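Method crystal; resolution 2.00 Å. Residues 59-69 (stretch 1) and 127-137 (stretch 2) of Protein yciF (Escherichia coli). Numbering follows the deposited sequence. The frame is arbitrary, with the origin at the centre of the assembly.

Stretch 1 59-69: DQVVESESNLK
Stretch 2 (127-137) LGYRKAAKLLK

The most unusual feature of this contact is a carboxylate side chain folded over an aromatic ring, with a single water fastening the same region. Glu65, extended in backbone (phi/psi -139/123) and with chi1 and chi2 both m, lays its CG over one face of Tyr129, 3.7 Å from the ring centroid and 20° off the normal, a CH-pi contact. Glu65 CD comes to 3.2 Å from Tyr129 CD1, and Glu65 OE2 accepts from the water at 3.0 Å. That water also donates to Ser64 OG (2.9 Å) and accepts from Ala132 N (2.9 Å), a first-turn amide with no helical carbonyl to serve it.

The helix that enters from before Asp59 and the one that starts at Arg130 and runs on past Lys137 are nearly antiparallel (167°), their axes 8.9 Å apart. Val61 CA lies 4.9 Å from Ala132 CA; Ser64 CA is 6.6 Å from Lys131 CA, and Glu65 CA 7.3 Å from Tyr129 CA. The small methyl of Ala132 suits this close approach: Ala132 CB meets Val61 CG1 at 3.9 Å. Val61 (t) turns CG2 to Leu135 CD1, also 3.9 Å, and to Leu136 CG, 4.1 Å. Both leucines are m,t, and Leu135 CD1 additionally touches Gln60 CB at 3.8 Å. These apolar residues are buried, whereas exposed Gln60 and Lys131 pack through aliphatic carbons.

Ser64, chi1 p, folds OG back to donate to Val61 O (2.6 Å). Ser64 CB lies 4.1 Å from Lys131 CD, on a t,t,t,p side chain.

A type I turn from Glu65 to Leu68, closed by Leu68 N to Glu65 O (3.0 Å), brings buried Leu68 CD2 (m,t) within 4.0 Å of Tyr129 CE2. Exposed Asn67 (p) places ND2 3.2 Å from Tyr129 OH. Tyr129 (m), buried, occupies the N-cap position, following Gly128 (phi/psi 81/17), which ends the preceding helix in a Schellman motif; there a CB would jam against the preceding carbonyl O. Altogether 482 Å² is buried, Tyr129 contributing most.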

ATOM      1  N   ASP A  59     -10.881 -10.555  14.635  1.00 27.07           N
ATOM      2  CA  ASP A  59     -11.354 -10.386  16.011  1.00 30.03           C
ATOM      3  C   ASP A  59     -10.809 -11.546  16.836  1.00 28.15           C
ATOM      4  O   ASP A  59     -10.421 -11.375  17.996  1.00 30.17           O
ATOM      5  CB  ASP A  59     -12.884 -10.399  16.094  1.00 29.86           C
ATOM      6  CG  ASP A  59     -13.526  -9.270  15.320  1.00 31.48           C
ATOM      7  OD1 ASP A  59     -12.939  -8.171  15.262  1.00 27.88           O
ATOM      8  OD2 ASP A  59     -14.634  -9.477  14.786  1.00 32.14           O
ATOM      9  N   GLN A  60     -10.771 -12.720  16.211  1.00 25.55           N
ATOM     10  CA  GLN A  60     -10.256 -13.930  16.843  1.00 36.28           C
ATOM     11  C   GLN A  60      -8.767 -13.784  17.150  1.00 40.72           C
ATOM     12  O   GLN A  60      -8.305 -14.203  18.211  1.00 26.46           O
ATOM     13  CB  GLN A  60     -10.453 -15.152  15.936  1.00 33.74           C
ATOM     14  CG  GLN A  60     -11.874 -15.719  15.865  1.00 33.67           C
ATOM     15  CD  GLN A  60     -11.940 -17.004  15.047  1.00 40.40           C
ATOM     16  OE1 GLN A  60     -12.014 -18.105  15.595  1.00 43.35           O
ATOM     17  NE2 GLN A  60     -11.890 -16.866  13.730  1.00 36.59           N
ATOM     18  N   VAL A  61      -8.018 -13.203  16.212  1.00 33.88           N
ATOM     19  CA  VAL A  61      -6.580 -13.003  16.394  1.00 29.83           C
ATOM     20  C   VAL A  61      -6.338 -12.101  17.586  1.00 25.15           C
ATOM     21  O   VAL A  61      -5.468 -12.361  18.425  1.00 32.47           O
ATOM     22  CB  VAL A  61      -5.922 -12.325  15.164  1.00 28.08           C
ATOM     23  CG1 VAL A  61      -4.552 -11.763  15.552  1.00 26.97           C
ATOM     24  CG2 VAL A  61      -5.761 -13.321  14.034  1.00 27.04           C
ATOM     25  N   VAL A  62      -7.110 -11.025  17.647  1.00 25.11           N
ATOM     26  CA  VAL A  62      -6.990 -10.058  18.718  1.00 22.50           C
ATOM     27  C   VAL A  62      -7.292 -10.697  20.076  1.00 33.63           C
ATOM     28  O   VAL A  62      -6.563 -10.482  21.044  1.00 34.21           O
ATOM     29  CB  VAL A  62      -7.921  -8.868  18.436  1.00 28.29           C
ATOM     30  CG1 VAL A  62      -8.046  -7.977  19.652  1.00 31.76           C
ATOM     31  CG2 VAL A  62      -7.357  -8.067  17.261  1.00 33.31           C
ATOM     32  N   GLU A  63      -8.354 -11.497  20.136  1.00 28.98           N
ATOM     33  CA  GLU A  63      -8.744 -12.167  21.379  1.00 33.64           C
ATOM     34  C   GLU A  63      -7.770 -13.278  21.791  1.00 27.05           C
ATOM     35  O   GLU A  63      -7.729 -13.666  22.958  1.00 30.99           O
ATOM     36  CB  GLU A  63     -10.165 -12.745  21.236  1.00 25.54           C
ATOM     37  CG  GLU A  63     -11.286 -11.695  21.203  1.00 24.44           C
ATOM     38  CD  GLU A  63     -12.523 -12.206  20.482  1.00 27.44           C
ATOM     39  OE1 GLU A  63     -12.512 -13.372  20.026  1.00 28.67           O
ATOM     40  OE2 GLU A  63     -13.510 -11.450  20.370  1.00 27.66           O
ATOM     41  N   SER A  64      -6.996 -13.800  20.839  1.00 24.74           N
ATOM     42  CA  SER A  64      -6.050 -14.881  21.130  1.00 30.30           C
ATOM     43  C   SER A  64      -4.873 -14.442  21.999  1.00 39.24           C
ATOM     44  O   SER A  64      -4.139 -15.280  22.526  1.00 32.38           O
ATOM     45  CB  SER A  64      -5.496 -15.480  19.835  1.00 36.19           C
ATOM     46  OG  SER A  64      -4.499 -14.642  19.274  1.00 29.55           O
ATOM     47  N   GLU A  65      -4.676 -13.135  22.128  1.00 37.95           N
ATOM     48  CA  GLU A  65      -3.578 -12.629  22.944  1.00 46.01           C
ATOM     49  C   GLU A  65      -4.052 -11.425  23.756  1.00 28.01           C
ATOM     50  O   GLU A  65      -4.533 -10.434  23.211  1.00 34.17           O
ATOM     51  CB  GLU A  65      -2.381 -12.241  22.065  1.00 37.61           C
ATOM     52  CG  GLU A  65      -1.715 -13.392  21.301  1.00 30.56           C
ATOM     53  CD  GLU A  65      -0.966 -14.370  22.199  1.00 48.06           C
ATOM     54  OE1 GLU A  65      -0.524 -13.968  23.298  1.00 45.33           O
ATOM     55  OE2 GLU A  65      -0.800 -15.540  21.790  1.00 32.80           O
ATOM     56  N   SER A  66      -3.900 -11.532  25.070  1.00 41.36           N
ATOM     57  CA  SER A  66      -4.322 -10.502  26.015  1.00 38.24           C
ATOM     58  C   SER A  66      -3.888  -9.068  25.708  1.00 42.37           C
ATOM     59  O   SER A  66      -4.657  -8.127  25.907  1.00 44.49           O
ATOM     60  CB  SER A  66      -3.845 -10.894  27.415  1.00 42.14           C
ATOM     61  OG  SER A  66      -4.265 -12.211  27.731  1.00 76.77           O
ATOM     62  N   ASN A  67      -2.664  -8.906  25.218  1.00 38.97           N
ATOM     63  CA  ASN A  67      -2.106  -7.590  24.908  1.00 44.54           C
ATOM     64  C   ASN A  67      -2.596  -6.968  23.599  1.00 56.17           C
ATOM     65  O   ASN A  67      -2.498  -5.756  23.411  1.00 45.01           O
ATOM     66  CB  ASN A  67      -0.591  -7.698  24.838  1.00 47.93           C
ATOM     67  CG  ASN A  67      -0.144  -8.662  23.763  1.00 49.69           C
ATOM     68  OD1 ASN A  67      -0.516  -9.836  23.779  1.00 49.87           O
ATOM     69  ND2 ASN A  67       0.647  -8.174  22.818  1.00 43.09           N
ATOM     70  N   LEU A  68      -3.111  -7.787  22.692  1.00 42.33           N
ATOM     71  CA  LEU A  68      -3.566  -7.280  21.403  1.00 37.39           C
ATOM     72  C   LEU A  68      -4.825  -6.404  21.470  1.00 41.12           C
ATOM     73  O   LEU A  68      -5.673  -6.578  22.344  1.00 32.35           O
ATOM     74  CB  LEU A  68      -3.772  -8.461  20.442  1.00 35.32           C
ATOM     75  CG  LEU A  68      -2.529  -9.341  20.225  1.00 35.83           C
ATOM     76  CD1 LEU A  68      -2.802 -10.438  19.208  1.00 30.82           C
ATOM     77  CD2 LEU A  68      -1.379  -8.466  19.757  1.00 43.80           C
ATOM     78  N   LYS A  69      -4.913  -5.440  20.556  1.00 30.82           N
ATOM     79  CA  LYS A  69      -6.052  -4.516  20.457  1.00 30.97           C
ATOM     80  C   LYS A  69      -6.047  -4.071  18.994  1.00 38.15           C
ATOM     81  O   LYS A  69      -5.138  -4.427  18.262  1.00 51.73           O
ATOM     82  CB  LYS A  69      -5.842  -3.284  21.358  1.00 37.57           C
ATOM     83  CG  LYS A  69      -7.113  -2.435  21.586  1.00 33.00           C
ATOM     84  CD  LYS A  69      -6.823  -1.100  22.284  1.00 57.61           C
ATOM     85  CE  LYS A  69      -6.478   0.016  21.295  1.00 67.66           C
ATOM     86  NZ  LYS A  69      -7.673   0.772  20.808  1.00 54.14           N
ATOM     87  N   LEU A 127       6.432 -13.861  17.103  1.00 31.36           N
ATOM     88  CA  LEU A 127       6.135 -13.297  18.418  1.00 28.96           C
ATOM     89  C   LEU A 127       5.603 -14.377  19.360  1.00 33.65           C
ATOM     90  O   LEU A 127       5.291 -14.108  20.515  1.00 35.63           O
ATOM     91  CB  LEU A 127       5.121 -12.154  18.297  1.00 31.07           C
ATOM     92  CG  LEU A 127       5.630 -10.831  17.710  1.00 36.13           C
ATOM     93  CD1 LEU A 127       4.465 -10.021  17.165  1.00 42.05           C
ATOM     94  CD2 LEU A 127       6.376 -10.049  18.782  1.00 34.93           C
ATOM     95  N   GLY A 128       5.505 -15.599  18.855  1.00 29.58           N
ATOM     96  CA  GLY A 128       5.015 -16.695  19.670  1.00 36.96           C
ATOM     97  C   GLY A 128       3.503 -16.766  19.776  1.00 44.17           C
ATOM     98  O   GLY A 128       2.983 -17.413  20.686  1.00 36.30           O
ATOM     99  N   TYR A 129       2.792 -16.090  18.874  1.00 34.54           N
ATOM    100  CA  TYR A 129       1.328 -16.128  18.882  1.00 47.08           C
ATOM    101  C   TYR A 129       0.880 -17.228  17.933  1.00 35.49           C
ATOM    102  O   TYR A 129       0.509 -16.966  16.790  1.00 39.08           O
ATOM    103  CB  TYR A 129       0.718 -14.799  18.423  1.00 36.79           C
ATOM    104  CG  TYR A 129       1.161 -13.605  19.225  1.00 33.02           C
ATOM    105  CD1 TYR A 129       1.708 -13.763  20.494  1.00 40.79           C
ATOM    106  CD2 TYR A 129       1.059 -12.313  18.707  1.00 34.06           C
ATOM    107  CE1 TYR A 129       2.150 -12.675  21.228  1.00 38.62           C
ATOM    108  CE2 TYR A 129       1.500 -11.214  19.431  1.00 38.24           C
ATOM    109  CZ  TYR A 129       2.048 -11.403  20.692  1.00 38.66           C
ATOM    110  OH  TYR A 129       2.515 -10.332  21.419  1.00 45.48           O
ATOM    111  N   ARG A 130       0.915 -18.458  18.430  1.00 36.09           N
ATOM    112  CA  ARG A 130       0.557 -19.646  17.667  1.00 40.91           C
ATOM    113  C   ARG A 130      -0.821 -19.610  16.997  1.00 33.54           C
ATOM    114  O   ARG A 130      -0.930 -19.783  15.784  1.00 29.65           O
ATOM    115  CB  ARG A 130       0.646 -20.867  18.584  1.00 41.31           C
ATOM    116  CG  ARG A 130       0.537 -22.202  17.887  1.00 53.20           C
ATOM    117  CD  ARG A 130      -0.001 -23.257  18.843  1.00 76.68           C
ATOM    118  NE  ARG A 130      -1.386 -22.977  19.218  1.00 70.93           N
ATOM    119  CZ  ARG A 130      -1.774 -22.535  20.411  1.00 70.68           C
ATOM    120  NH1 ARG A 130      -0.882 -22.319  21.370  1.00 56.56           N
ATOM    121  NH2 ARG A 130      -3.059 -22.303  20.646  1.00 69.05           N
ATOM    122  N   LYS A 131      -1.871 -19.392  17.781  1.00 35.42           N
ATOM    123  CA  LYS A 131      -3.226 -19.363  17.240  1.00 34.27           C
ATOM    124  C   LYS A 131      -3.385 -18.260  16.201  1.00 32.33           C
ATOM    125  O   LYS A 131      -4.074 -18.435  15.194  1.00 37.11           O
ATOM    126  CB  LYS A 131      -4.243 -19.170  18.367  1.00 36.29           C
ATOM    127  CG  LYS A 131      -5.676 -19.146  17.892  1.00 40.73           C
ATOM    128  CD  LYS A 131      -6.647 -19.286  19.045  1.00 68.50           C
ATOM    129  CE  LYS A 131      -8.070 -19.282  18.525  1.00 52.82           C
ATOM    130  NZ  LYS A 131      -8.253 -20.313  17.468  1.00 52.29           N
ATOM    131  N   ALA A 132      -2.750 -17.120  16.446  1.00 30.03           N
ATOM    132  CA  ALA A 132      -2.832 -16.014  15.507  1.00 29.16           C
ATOM    133  C   ALA A 132      -2.190 -16.418  14.179  1.00 32.28           C
ATOM    134  O   ALA A 132      -2.799 -16.251  13.125  1.00 32.05           O
ATOM    135  CB  ALA A 132      -2.146 -14.777  16.083  1.00 25.32           C
ATOM    136  N   ALA A 133      -0.977 -16.968  14.223  1.00 27.61           N
ATOM    137  CA  ALA A 133      -0.297 -17.371  12.991  1.00 30.03           C
ATOM    138  C   ALA A 133      -1.145 -18.319  12.149  1.00 31.75           C
ATOM    139  O   ALA A 133      -1.224 -18.180  10.929  1.00 32.14           O
ATOM    140  CB  ALA A 133       1.038 -18.025  13.317  1.00 27.91           C
ATOM    141  N   LYS A 134      -1.773 -19.286  12.807  1.00 34.44           N
ATOM    142  CA  LYS A 134      -2.602 -20.265  12.121  1.00 31.30           C
ATOM    143  C   LYS A 134      -3.771 -19.569  11.436  1.00 26.62           C
ATOM    144  O   LYS A 134      -4.104 -19.871  10.290  1.00 30.49           O
ATOM    145  CB  LYS A 134      -3.127 -21.300  13.121  1.00 33.05           C
ATOM    146  CG  LYS A 134      -2.098 -21.779  14.142  1.00 58.10           C
ATOM    147  CD  LYS A 134      -0.911 -22.505  13.508  1.00 67.43           C
ATOM    148  CE  LYS A 134       0.292 -21.589  13.287  1.00 63.52           C
ATOM    149  NZ  LYS A 134       0.851 -21.024  14.553  1.00 56.52           N
ATOM    150  N   LEU A 135      -4.394 -18.638  12.147  1.00 29.23           N
ATOM    151  CA  LEU A 135      -5.524 -17.903  11.604  1.00 29.61           C
ATOM    152  C   LEU A 135      -5.119 -17.031  10.434  1.00 31.66           C
ATOM    153  O   LEU A 135      -5.794 -16.999   9.413  1.00 24.78           O
ATOM    154  CB  LEU A 135      -6.147 -17.027  12.680  1.00 24.52           C
ATOM    155  CG  LEU A 135      -6.768 -17.828  13.815  1.00 26.23           C
ATOM    156  CD1 LEU A 135      -7.184 -16.887  14.919  1.00 29.48           C
ATOM    157  CD2 LEU A 135      -7.952 -18.629  13.284  1.00 32.50           C
ATOM    158  N   LEU A 136      -4.016 -16.311  10.594  1.00 23.72           N
ATOM    159  CA  LEU A 136      -3.556 -15.434   9.537  1.00 25.85           C
ATOM    160  C   LEU A 136      -3.161 -16.216   8.290  1.00 24.18           C
ATOM    161  O   LEU A 136      -3.343 -15.727   7.174  1.00 23.05           O
ATOM    162  CB  LEU A 136      -2.398 -14.570  10.046  1.00 25.58           C
ATOM    163  CG  LEU A 136      -2.801 -13.606  11.171  1.00 26.92           C
ATOM    164  CD1 LEU A 136      -1.566 -13.167  11.931  1.00 30.91           C
ATOM    165  CD2 LEU A 136      -3.549 -12.405  10.594  1.00 29.53           C
ATOM    166  N   LYS A 137      -2.632 -17.427   8.462  1.00 23.88           N
ATOM    167  CA  LYS A 137      -2.262 -18.216   7.297  1.00 24.85           C
ATOM    168  C   LYS A 137      -3.535 -18.695   6.598  1.00 34.10           C
ATOM    169  O   LYS A 137      -3.531 -18.950   5.392  1.00 27.78           O
ATOM    170  CB  LYS A 137      -1.343 -19.385   7.700  1.00 27.22           C
ATOM    171  CG  LYS A 137       0.130 -18.944   7.854  1.00 59.78           C
ATOM    172  CD  LYS A 137       0.992 -19.973   8.580  1.00 72.76           C
ATOM    173  CE  LYS A 137       2.370 -19.407   8.945  1.00 57.93           C
ATOM    174  NZ  LYS A 137       3.309 -19.238   7.796  1.00 79.82           N
TER
HETATM  175  O   HOH W   1      -2.062 -16.271  19.178  1.00 33.03           O